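Local coordinates for protein mannosephosphate isomerase, putative (Archaeoglobus fulgidus, PDB 1ZX5) that probably interconverts D-mannose 6-phosphate and D-fructose 6-phosphate as a zinc-dependent type 1 mannose-6-phosphate isomerase, at residues L192-N197 and W201-K206; E143-L146 and D150-F153; E63-H68 and S81-L86. All blocks are in the same frame, centred on the assembly; numbering follows the deposited sequence.

Contact 1 (L192-N197 and W201-K206); sequences LAYFFN and WEKVKK. With ACY (acetic acid), chain H.
Lys203 CB lies over the centre of one face of the Tyr194 ring, 3.5 Å from Tyr194 CG and 10° off the ring normal, a CH-pi contact continued by Lys203 CG along the CD1–CE1 side. The one aromatic pair across the contact is T-shaped: Trp201 turns the edge of its six-membered ring to a face of Phe196, the planes meet at 86°, and Trp201 CZ3 stands 3.9 Å from Phe196 CG, displaced toward the rim. Val204 fills the corner between these groups. Its CG1, anti to the backbone nitrogen (chi1 171°), comes within 3.8 Å of Phe196 CE1 and also rests over a face of the indole, while CG2 reaches back to Tyr194 CB at 3.8 Å and to Phe195 O at 3.3 Å. A beta-branched residue suits this place because its two methyls serve two neighbours at once.

The contact folds helix 201-207 against the short strand 194-195, which pairs with strand 99-100. Phe196 is the centre of an inverse gamma turn, closed by Asn197 N to Phe195 O at 2.8 Å. Asn197 braces the connection: OD1 accepts from Asp200 N, and ND2 donates to an acetic acid oxygen O at 3.2 Å, probably a molecule from the crystallisation liquor.

The chemistry is divided within each long side chain. Mostly carbon meets carbon between the side chains, and the polar ends find partners beyond the interface: Tyr194 OH and Lys203 NZ both turn to Glu112 OE2, and Trp201 NE1 to Glu143. Rings and aliphatic stem thus supply apolar packing without leaving these buried or half-buried polar groups unpaired.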
loop_
_atom_site.group_PDB
_atom_site.type_symbol
_atom_site.label_atom_id
_atom_site.label_comp_id
_atom_site.label_asym_id
_atom_site.label_seq_id
_atom_site.Cartn_x
_atom_site.Cartn_y
_atom_site.Cartn_z
ATOM N N LEU A 192 0.264 5.910 -10.964
ATOM C CA LEU A 192 -0.223 7.191 -11.493
ATOM C C LEU A 192 -0.624 8.113 -10.353
ATOM O O LEU A 192 -1.443 7.750 -9.505
ATOM C CB LEU A 192 -1.409 7.016 -12.444
ATOM C CG LEU A 192 -1.134 6.384 -13.801
ATOM C CD1 LEU A 192 -2.434 6.263 -14.572
ATOM C CD2 LEU A 192 -0.089 7.177 -14.590
ATOM N N ALA A 193 -0.018 9.294 -10.331
ATOM C CA ALA A 193 -0.309 10.304 -9.326
ATOM C C ALA A 193 -0.031 11.670 -9.925
ATOM O O ALA A 193 1.003 11.871 -10.563
ATOM C CB ALA A 193 0.545 10.075 -8.049
ATOM N N TYR A 194 -0.963 12.593 -9.731
ATOM C CA TYR A 194 -0.829 13.933 -10.265
ATOM C C TYR A 194 -0.770 14.926 -9.132
ATOM O O TYR A 194 -1.680 14.998 -8.305
ATOM C CB TYR A 194 -1.984 14.253 -11.204
ATOM C CG TYR A 194 -2.183 13.211 -12.279
ATOM C CD1 TYR A 194 -1.123 12.832 -13.133
ATOM C CD2 TYR A 194 -3.428 12.607 -12.458
ATOM C CE1 TYR A 194 -1.312 11.868 -14.134
ATOM C CE2 TYR A 194 -3.632 11.643 -13.449
ATOM C CZ TYR A 194 -2.574 11.278 -14.280
ATOM O OH TYR A 194 -2.801 10.344 -15.274
ATOM N N PHE A 195 0.312 15.688 -9.099
ATOM C CA PHE A 195 0.580 16.592 -7.985
ATOM C C PHE A 195 0.034 17.980 -8.265
ATOM O O PHE A 195 -0.133 18.365 -9.422
ATOM C CB PHE A 195 2.086 16.605 -7.678
ATOM C CG PHE A 195 2.557 15.356 -6.957
ATOM C CD1 PHE A 195 2.720 15.354 -5.565
ATOM C CD2 PHE A 195 2.812 14.177 -7.663
ATOM C CE1 PHE A 195 3.131 14.186 -4.880
ATOM C CE2 PHE A 195 3.233 13.008 -6.994
ATOM C CZ PHE A 195 3.385 13.007 -5.599
ATOM N N PHE A 196 -0.256 18.722 -7.203
ATOM C CA PHE A 196 -0.738 20.097 -7.320
ATOM C C PHE A 196 0.389 21.060 -7.708
ATOM O O PHE A 196 0.895 21.819 -6.881
ATOM C CB PHE A 196 -1.397 20.531 -6.005
ATOM C CG PHE A 196 -2.833 20.082 -5.856
ATOM C CD1 PHE A 196 -3.270 18.859 -6.394
ATOM C CD2 PHE A 196 -3.745 20.874 -5.155
ATOM C CE1 PHE A 196 -4.599 18.437 -6.241
ATOM C CE2 PHE A 196 -5.073 20.455 -4.988
ATOM C CZ PHE A 196 -5.500 19.241 -5.538
ATOM N N ASN A 197 0.793 21.010 -8.972
ATOM C CA ASN A 197 1.840 21.884 -9.487
ATOM C C ASN A 197 1.573 22.146 -10.954
ATOM O O ASN A 197 0.711 21.495 -11.559
ATOM C CB ASN A 197 3.261 21.303 -9.250
ATOM C CG ASN A 197 3.483 19.930 -9.907
ATOM O OD1 ASN A 197 3.039 19.660 -11.020
ATOM N ND2 ASN A 197 4.202 19.072 -9.214
ATOM N N TRP A 201 -0.852 20.017 -13.663
ATOM C CA TRP A 201 -2.147 20.676 -13.501
ATOM C C TRP A 201 -3.220 20.274 -14.516
ATOM O O TRP A 201 -4.383 20.131 -14.147
ATOM C CB TRP A 201 -2.023 22.211 -13.455
ATOM C CG TRP A 201 -3.245 22.802 -12.810
ATOM C CD1 TRP A 201 -4.225 23.542 -13.419
ATOM C CD2 TRP A 201 -3.657 22.637 -11.442
ATOM N NE1 TRP A 201 -5.211 23.863 -12.506
ATOM C CE2 TRP A 201 -4.887 23.323 -11.289
ATOM C CE3 TRP A 201 -3.103 21.983 -10.329
ATOM C CZ2 TRP A 201 -5.569 23.381 -10.059
ATOM C CZ3 TRP A 201 -3.780 22.043 -9.105
ATOM C CH2 TRP A 201 -4.996 22.739 -8.983
ATOM N N GLU A 202 -2.840 20.094 -15.783
ATOM C CA GLU A 202 -3.802 19.653 -16.800
ATOM C C GLU A 202 -4.433 18.303 -16.462
ATOM O O GLU A 202 -5.605 18.096 -16.751
ATOM C CB GLU A 202 -3.179 19.607 -18.197
ATOM C CG GLU A 202 -2.914 20.979 -18.805
ATOM C CD GLU A 202 -4.192 21.800 -19.020
ATOM O OE1 GLU A 202 -5.089 21.335 -19.773
ATOM O OE2 GLU A 202 -4.294 22.914 -18.438
ATOM N N LYS A 203 -3.649 17.405 -15.854
ATOM C CA LYS A 203 -4.125 16.099 -15.423
ATOM C C LYS A 203 -4.979 16.222 -14.165
ATOM O O LYS A 203 -6.018 15.589 -14.069
ATOM C CB LYS A 203 -2.966 15.121 -15.157
ATOM C CG LYS A 203 -1.942 14.945 -16.280
ATOM C CD LYS A 203 -2.522 14.317 -17.525
ATOM C CE LYS A 203 -1.436 14.084 -18.594
ATOM N NZ LYS A 203 -0.916 12.674 -18.534
ATOM N N VAL A 204 -4.519 17.020 -13.202
ATOM C CA VAL A 204 -5.271 17.314 -11.982
ATOM C C VAL A 204 -6.694 17.787 -12.307
ATOM O O VAL A 204 -7.659 17.275 -11.744
ATOM C CB VAL A 204 -4.548 18.376 -11.087
ATOM C CG1 VAL A 204 -5.441 18.825 -9.935
ATOM C CG2 VAL A 204 -3.225 17.828 -10.555
ATOM N N LYS A 205 -6.816 18.746 -13.224
ATOM C CA LYS A 205 -8.118 19.311 -13.593
ATOM C C LYS A 205 -9.105 18.259 -14.104
ATOM O O LYS A 205 -10.296 18.329 -13.831
ATOM C CB LYS A 205 -7.952 20.402 -14.650
ATOM C CG LYS A 205 -7.331 21.685 -14.132
ATOM C CD LYS A 205 -7.525 22.839 -15.133
ATOM C CE LYS A 205 -6.733 22.608 -16.413
ATOM N NZ LYS A 205 -6.714 23.811 -17.316
ATOM N N LYS A 206 -8.591 17.283 -14.836
ATOM C CA LYS A 206 -9.411 16.213 -15.390
ATOM C C LYS A 206 -9.881 15.133 -14.400
ATOM O O LYS A 206 -10.858 14.436 -14.672
ATOM C CB LYS A 206 -8.669 15.584 -16.564
ATOM C CG LYS A 206 -8.668 16.528 -17.776
ATOM C CD LYS A 206 -7.844 15.971 -18.903
ATOM C CE LYS A 206 -7.895 16.871 -20.133
ATOM N NZ LYS A 206 -6.747 16.512 -21.032
HETATM C C ACY H . 5.142 14.881 -10.145
HETATM O O ACY H . 5.116 16.124 -10.005
HETATM O OXT ACY H . 4.279 14.240 -10.784
HETATM C CH3 ACY H . 6.264 14.105 -9.511
#

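Contact 2 (E143-L146 and D150-F153); sequences EEKL and DFDF. With LFR (beta-L-fructofuranose), chain B.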
loop_
_atom_site.group_PDB
_atom_site.type_symbol
_atom_site.label_atom_id
_atom_site.label_comp_id
_atom_site.label_asym_id
_atom_site.label_seq_id
_atom_site.Cartn_x
_atom_site.Cartn_y
_atom_site.Cartn_z
ATOM N N GLU A 143 -5.982 27.276 -8.998
ATOM C CA GLU A 143 -4.986 27.807 -9.946
ATOM C C GLU A 143 -4.389 29.156 -9.542
ATOM O O GLU A 143 -3.204 29.388 -9.758
ATOM C CB GLU A 143 -5.587 27.927 -11.344
ATOM C CG GLU A 143 -5.411 26.696 -12.179
ATOM C CD GLU A 143 -6.172 26.761 -13.498
ATOM O OE1 GLU A 143 -5.879 27.665 -14.309
ATOM O OE2 GLU A 143 -7.047 25.894 -13.725
ATOM N N GLU A 144 -5.210 30.043 -8.980
ATOM C CA GLU A 144 -4.713 31.294 -8.406
ATOM C C GLU A 144 -3.644 31.009 -7.361
ATOM O O GLU A 144 -2.614 31.677 -7.326
ATOM C CB GLU A 144 -5.838 32.110 -7.757
ATOM C CG GLU A 144 -6.838 32.716 -8.733
ATOM C CD GLU A 144 -6.178 33.569 -9.810
ATOM O OE1 GLU A 144 -5.783 34.721 -9.507
ATOM O OE2 GLU A 144 -6.056 33.078 -10.961
ATOM N N LYS A 145 -3.903 30.012 -6.516
ATOM C CA LYS A 145 -3.003 29.643 -5.430
ATOM C C LYS A 145 -1.658 29.112 -5.922
ATOM O O LYS A 145 -0.655 29.264 -5.233
ATOM C CB LYS A 145 -3.670 28.631 -4.493
ATOM C CG LYS A 145 -4.940 29.126 -3.798
ATOM C CD LYS A 145 -4.693 30.406 -3.014
ATOM C CE LYS A 145 -5.870 30.738 -2.105
ATOM N NZ LYS A 145 -5.621 32.015 -1.360
ATOM N N LEU A 146 -1.638 28.500 -7.107
ATOM C CA LEU A 146 -0.399 28.013 -7.717
ATOM C C LEU A 146 0.586 29.130 -8.021
ATOM O O LEU A 146 1.784 28.885 -8.144
ATOM C CB LEU A 146 -0.677 27.248 -9.012
ATOM C CG LEU A 146 -1.085 25.774 -9.014
ATOM C CD1 LEU A 146 -0.943 25.257 -10.436
ATOM C CD2 LEU A 146 -0.251 24.937 -8.055
ATOM N N ASP A 150 4.683 28.991 -2.308
ATOM C CA ASP A 150 4.423 27.652 -1.779
ATOM C C ASP A 150 3.137 27.617 -0.954
ATOM O O ASP A 150 3.159 27.330 0.249
ATOM C CB ASP A 150 5.638 27.143 -0.971
ATOM C CG ASP A 150 5.441 25.739 -0.397
ATOM O OD1 ASP A 150 4.883 24.842 -1.090
ATOM O OD2 ASP A 150 5.862 25.537 0.765
ATOM N N PHE A 151 2.012 27.909 -1.606
ATOM C CA PHE A 151 0.730 27.830 -0.929
ATOM C C PHE A 151 0.552 26.432 -0.328
ATOM O O PHE A 151 0.786 25.425 -1.002
ATOM C CB PHE A 151 -0.433 28.171 -1.868
ATOM C CG PHE A 151 -1.774 28.052 -1.206
ATOM C CD1 PHE A 151 -2.234 29.060 -0.355
ATOM C CD2 PHE A 151 -2.553 26.914 -1.384
ATOM C CE1 PHE A 151 -3.465 28.940 0.295
ATOM C CE2 PHE A 151 -3.783 26.784 -0.741
ATOM C CZ PHE A 151 -4.242 27.802 0.096
ATOM N N ASP A 152 0.152 26.372 0.938
ATOM C CA ASP A 152 -0.045 25.093 1.600
ATOM C C ASP A 152 -1.429 24.558 1.240
ATOM O O ASP A 152 -2.419 24.893 1.889
ATOM C CB ASP A 152 0.132 25.238 3.124
ATOM C CG ASP A 152 0.134 23.895 3.859
ATOM O OD1 ASP A 152 0.004 22.833 3.219
ATOM O OD2 ASP A 152 0.273 23.901 5.098
ATOM N N PHE A 153 -1.494 23.742 0.190
ATOM C CA PHE A 153 -2.763 23.149 -0.253
ATOM C C PHE A 153 -3.384 22.187 0.761
ATOM O O PHE A 153 -4.595 21.941 0.723
ATOM C CB PHE A 153 -2.597 22.444 -1.603
ATOM C CG PHE A 153 -2.457 23.385 -2.769
ATOM C CD1 PHE A 153 -3.581 23.988 -3.333
ATOM C CD2 PHE A 153 -1.205 23.673 -3.293
ATOM C CE1 PHE A 153 -3.464 24.859 -4.409
ATOM C CE2 PHE A 153 -1.069 24.538 -4.371
ATOM C CZ PHE A 153 -2.207 25.137 -4.935
HETATM C C1 LFR B . 2.150 22.107 0.114
HETATM C C2 LFR B . 3.192 21.351 0.959
HETATM C C3 LFR B . 4.392 20.953 0.093
HETATM C C4 LFR B . 5.596 21.698 0.625
HETATM C C5 LFR B . 5.098 22.522 1.808
HETATM C C6 LFR B . 5.860 22.180 3.089
HETATM O O1 LFR B . 0.895 21.423 -0.022
HETATM O O2 LFR B . 2.637 20.178 1.598
HETATM O O3 LFR B . 4.688 19.563 0.180
HETATM O O4 LFR B . 6.091 22.536 -0.423
HETATM O O5 LFR B . 3.689 22.263 1.958
HETATM O O6 LFR B . 5.760 23.205 4.092
HETATM O O HOH W 1 1.835 28.149 -4.428
#
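A single water bridges Lys145 O and Phe151 N, donating to the Lys145 O carbonyl at 2.8 Å and accepting from Phe151 N at the same length. It ties helix 139-146 to the irregular loop that leads toward strand 157-161 and forms one wall of the sugar pocket. Beside this water-mediated link the packing is apolar. The Lys145 chain bends at chi2 (-56°) and then runs extended across one face of Phe151, making a CH-pi contact whose CD lies 3.9 Å from the ring centroid and 14° off its normal. Lysine suits this partly exposed position: its methylenes cover the ring, and NZ runs on to a long, weak ion pair with Glu148. Phe151 CD2 in turn lies over the centre of one face of Phe153, and Leu146 brings a methyl to the same phenylalanine.

The other side of the loop meets the bound beta-L-fructofuranose. Asp150 OD1 accepts from the sugar's O4 at 2.7 Å, while Phe153 N gives O1 a weak bond; Gln97, Lys154 and Thr96 also bind the sugar. Phe153 therefore stands between helix and ligand, with O1 near the plane at its ring edge and Leu146 CD2 3.7 Å from its CZ.

Contact 3 (E63-H68 and S81-L86); sequences ELFSKH and SKFPIL
Phe65 and Phe83 both carry CG anti to the backbone nitrogen (chi1 -174° and -165°), and these torsions carry the Phe65 ring out from its helix to the 81-83 backbone and put the Phe83 ring edge-on to it. The pair joins helix 61-73 to the lead-in of strand 85-92, a strand of a six-stranded antiparallel sheet, within the region assigned to the type I phosphomannose isomerase catalytic family, of the cupin clan. The rings form an edge-to-face stack: the edge of Phe83 points at a face of Phe65, the planes stand at 86°, and Phe83 CD1 comes to 3.5 Å from Phe65 CD1.

Phe65 does more than receive that edge. Phe83 CB lies over the same ring in a CH-pi contact, 4.2 Å from the Phe65 centroid, and Phe83 CA lies over one face, offset toward the rim. The far end of the ring reaches the backbone itself, with Phe65 CE2 3.5 Å from Phe83 N and Phe65 CZ 3.8 Å from Lys82 C. Ser81 O approaches at the ring edge, near its plane, 3.8 Å from Phe65 CE2. A large flat side chain suits this place because its outer ring carbons can lie against the backbone while a face receives the second ring.

A serine in place of Phe65 would remove the whole ring and would probably open a gap between helix and loop, leaving the Phe83 edge and the Lys82–Phe83 peptide without their cover. Leu72 and Leu73 of the same helix also pack on Phe65, whereas Phe83, which is buried, is touched by Met61, Ala44 and Met249. Pro84 CD lies over one face of the Phe83 ring, 3.6 Å above its plane and offset toward the rim.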
loop_
_atom_site.group_PDB
_atom_site.type_symbol
_atom_site.label_atom_id
_atom_site.label_comp_id
_atom_site.label_asym_id
_atom_site.label_seq_id
_atom_site.Cartn_x
_atom_site.Cartn_y
_atom_site.Cartn_z
ATOM N N GLU A 63 8.496 -12.847 -13.139
ATOM C CA GLU A 63 8.665 -14.236 -13.542
ATOM C C GLU A 63 7.727 -15.111 -12.711
ATOM O O GLU A 63 6.926 -15.866 -13.266
ATOM C CB GLU A 63 10.123 -14.687 -13.387
ATOM C CG GLU A 63 10.438 -16.034 -14.036
ATOM C CD GLU A 63 11.913 -16.405 -13.959
ATOM O OE1 GLU A 63 12.767 -15.584 -14.364
ATOM O OE2 GLU A 63 12.223 -17.527 -13.509
ATOM N N LEU A 64 7.796 -14.974 -11.385
ATOM C CA LEU A 64 6.949 -15.782 -10.494
ATOM C C LEU A 64 5.469 -15.741 -10.914
ATOM O O LEU A 64 4.818 -16.778 -11.007
ATOM C CB LEU A 64 7.113 -15.361 -9.021
ATOM C CG LEU A 64 6.303 -16.195 -8.015
ATOM C CD1 LEU A 64 6.931 -17.579 -7.790
ATOM C CD2 LEU A 64 6.128 -15.469 -6.704
ATOM N N PHE A 65 4.962 -14.544 -11.193
ATOM C CA PHE A 65 3.567 -14.383 -11.563
ATOM C C PHE A 65 3.229 -14.978 -12.942
ATOM O O PHE A 65 2.182 -15.600 -13.104
ATOM C CB PHE A 65 3.130 -12.914 -11.460
ATOM C CG PHE A 65 1.658 -12.705 -11.687
ATOM C CD1 PHE A 65 0.731 -13.078 -10.717
ATOM C CD2 PHE A 65 1.196 -12.155 -12.873
ATOM C CE1 PHE A 65 -0.639 -12.893 -10.921
ATOM C CE2 PHE A 65 -0.172 -11.967 -13.090
ATOM C CZ PHE A 65 -1.091 -12.330 -12.106
ATOM N N SER A 66 4.102 -14.815 -13.935
ATOM C CA SER A 66 3.810 -15.415 -15.240
ATOM C C SER A 66 3.822 -16.957 -15.195
ATOM O O SER A 66 3.054 -17.596 -15.906
ATOM C CB SER A 66 4.719 -14.861 -16.354
ATOM O OG SER A 66 6.080 -15.167 -16.117
ATOM N N LYS A 67 4.658 -17.537 -14.335
ATOM C CA LYS A 67 4.742 -18.998 -14.197
ATOM C C LYS A 67 3.730 -19.620 -13.231
ATOM O O LYS A 67 3.378 -20.787 -13.389
ATOM C CB LYS A 67 6.147 -19.428 -13.778
ATOM C CG LYS A 67 7.200 -19.181 -14.829
ATOM C CD LYS A 67 8.577 -19.639 -14.370
ATOM C CE LYS A 67 9.619 -19.326 -15.451
ATOM N NZ LYS A 67 10.894 -20.079 -15.254
ATOM N N HIS A 68 3.270 -18.858 -12.235
ATOM C CA HIS A 68 2.505 -19.437 -11.118
ATOM C C HIS A 68 1.237 -18.666 -10.787
ATOM O O HIS A 68 0.679 -18.772 -9.688
ATOM C CB HIS A 68 3.401 -19.578 -9.881
ATOM C CG HIS A 68 4.580 -20.473 -10.105
ATOM N ND1 HIS A 68 4.460 -21.841 -10.234
ATOM C CD2 HIS A 68 5.897 -20.193 -10.253
ATOM C CE1 HIS A 68 5.656 -22.365 -10.438
ATOM N NE2 HIS A 68 6.545 -21.389 -10.454
ATOM N N SER A 81 -6.172 -10.599 -14.338
ATOM C CA SER A 81 -5.248 -11.134 -15.339
ATOM C C SER A 81 -3.841 -10.541 -15.213
ATOM O O SER A 81 -2.862 -11.171 -15.639
ATOM C CB SER A 81 -5.796 -10.962 -16.761
ATOM O OG SER A 81 -6.072 -9.602 -17.035
ATOM N N LYS A 82 -3.738 -9.332 -14.661
ATOM C CA LYS A 82 -2.440 -8.756 -14.308
ATOM C C LYS A 82 -2.298 -8.780 -12.795
ATOM O O LYS A 82 -3.299 -8.865 -12.079
ATOM C CB LYS A 82 -2.305 -7.309 -14.797
ATOM C CG LYS A 82 -2.647 -7.087 -16.268
ATOM C CD LYS A 82 -2.374 -5.629 -16.679
ATOM C CE LYS A 82 -3.008 -5.299 -18.044
ATOM N NZ LYS A 82 -3.017 -6.502 -18.940
ATOM N N PHE A 83 -1.063 -8.680 -12.312
ATOM C CA PHE A 83 -0.825 -8.656 -10.882
ATOM C C PHE A 83 -1.623 -7.496 -10.267
ATOM O O PHE A 83 -1.477 -6.356 -10.691
ATOM C CB PHE A 83 0.667 -8.573 -10.557
ATOM C CG PHE A 83 0.982 -8.893 -9.125
ATOM C CD1 PHE A 83 1.175 -10.212 -8.722
ATOM C CD2 PHE A 83 1.072 -7.875 -8.174
ATOM C CE1 PHE A 83 1.456 -10.519 -7.397
ATOM C CE2 PHE A 83 1.354 -8.167 -6.844
ATOM C CZ PHE A 83 1.551 -9.496 -6.450
ATOM N N PRO A 84 -2.511 -7.812 -9.308
ATOM C CA PRO A 84 -3.579 -6.910 -8.875
ATOM C C PRO A 84 -3.224 -5.743 -7.941
ATOM O O PRO A 84 -3.980 -4.770 -7.882
ATOM C CB PRO A 84 -4.567 -7.859 -8.198
ATOM C CG PRO A 84 -3.727 -8.986 -7.696
ATOM C CD PRO A 84 -2.574 -9.124 -8.630
ATOM N N ILE A 85 -2.101 -5.821 -7.232
ATOM C CA ILE A 85 -1.804 -4.850 -6.180
ATOM C C ILE A 85 -0.340 -4.424 -6.119
ATOM O O ILE A 85 0.555 -5.103 -6.645
ATOM C CB ILE A 85 -2.242 -5.360 -4.737
ATOM C CG1 ILE A 85 -1.528 -6.670 -4.359
ATOM C CG2 ILE A 85 -3.778 -5.508 -4.624
ATOM C CD1 ILE A 85 -1.761 -7.128 -2.878
ATOM N N LEU A 86 -0.109 -3.303 -5.439
ATOM C CA LEU A 86 1.227 -2.878 -5.073
ATOM C C LEU A 86 1.213 -2.542 -3.583
ATOM O O LEU A 86 0.356 -1.781 -3.113
ATOM C CB LEU A 86 1.670 -1.660 -5.910
ATOM C CG LEU A 86 2.990 -0.959 -5.537
ATOM C CD1 LEU A 86 4.198 -1.904 -5.573
ATOM C CD2 LEU A 86 3.239 0.216 -6.457
#

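In the fold
Contacts 1 and 2 are neighbours, their centres 14 Å apart, and they share a seam: Phe196 of contact 1 packs edge-to-face with Phe153 of contact 2, and Leu146 also reaches Trp201. Contact 3 stands apart, about 40 Å from contact 2 between centres and on the opposite side of the chain's centre. Each sets a helix against a loop or short strand, and each is partly buried, contact 1 having the most buried residues. No contact has a clear direct hydrogen bond between its segments. Contact 3 relies on two phenylalanines and backbone contacts beside exposed Ser81 and Lys82, whereas contact 2 adds a bridging water and bonds to the sugar.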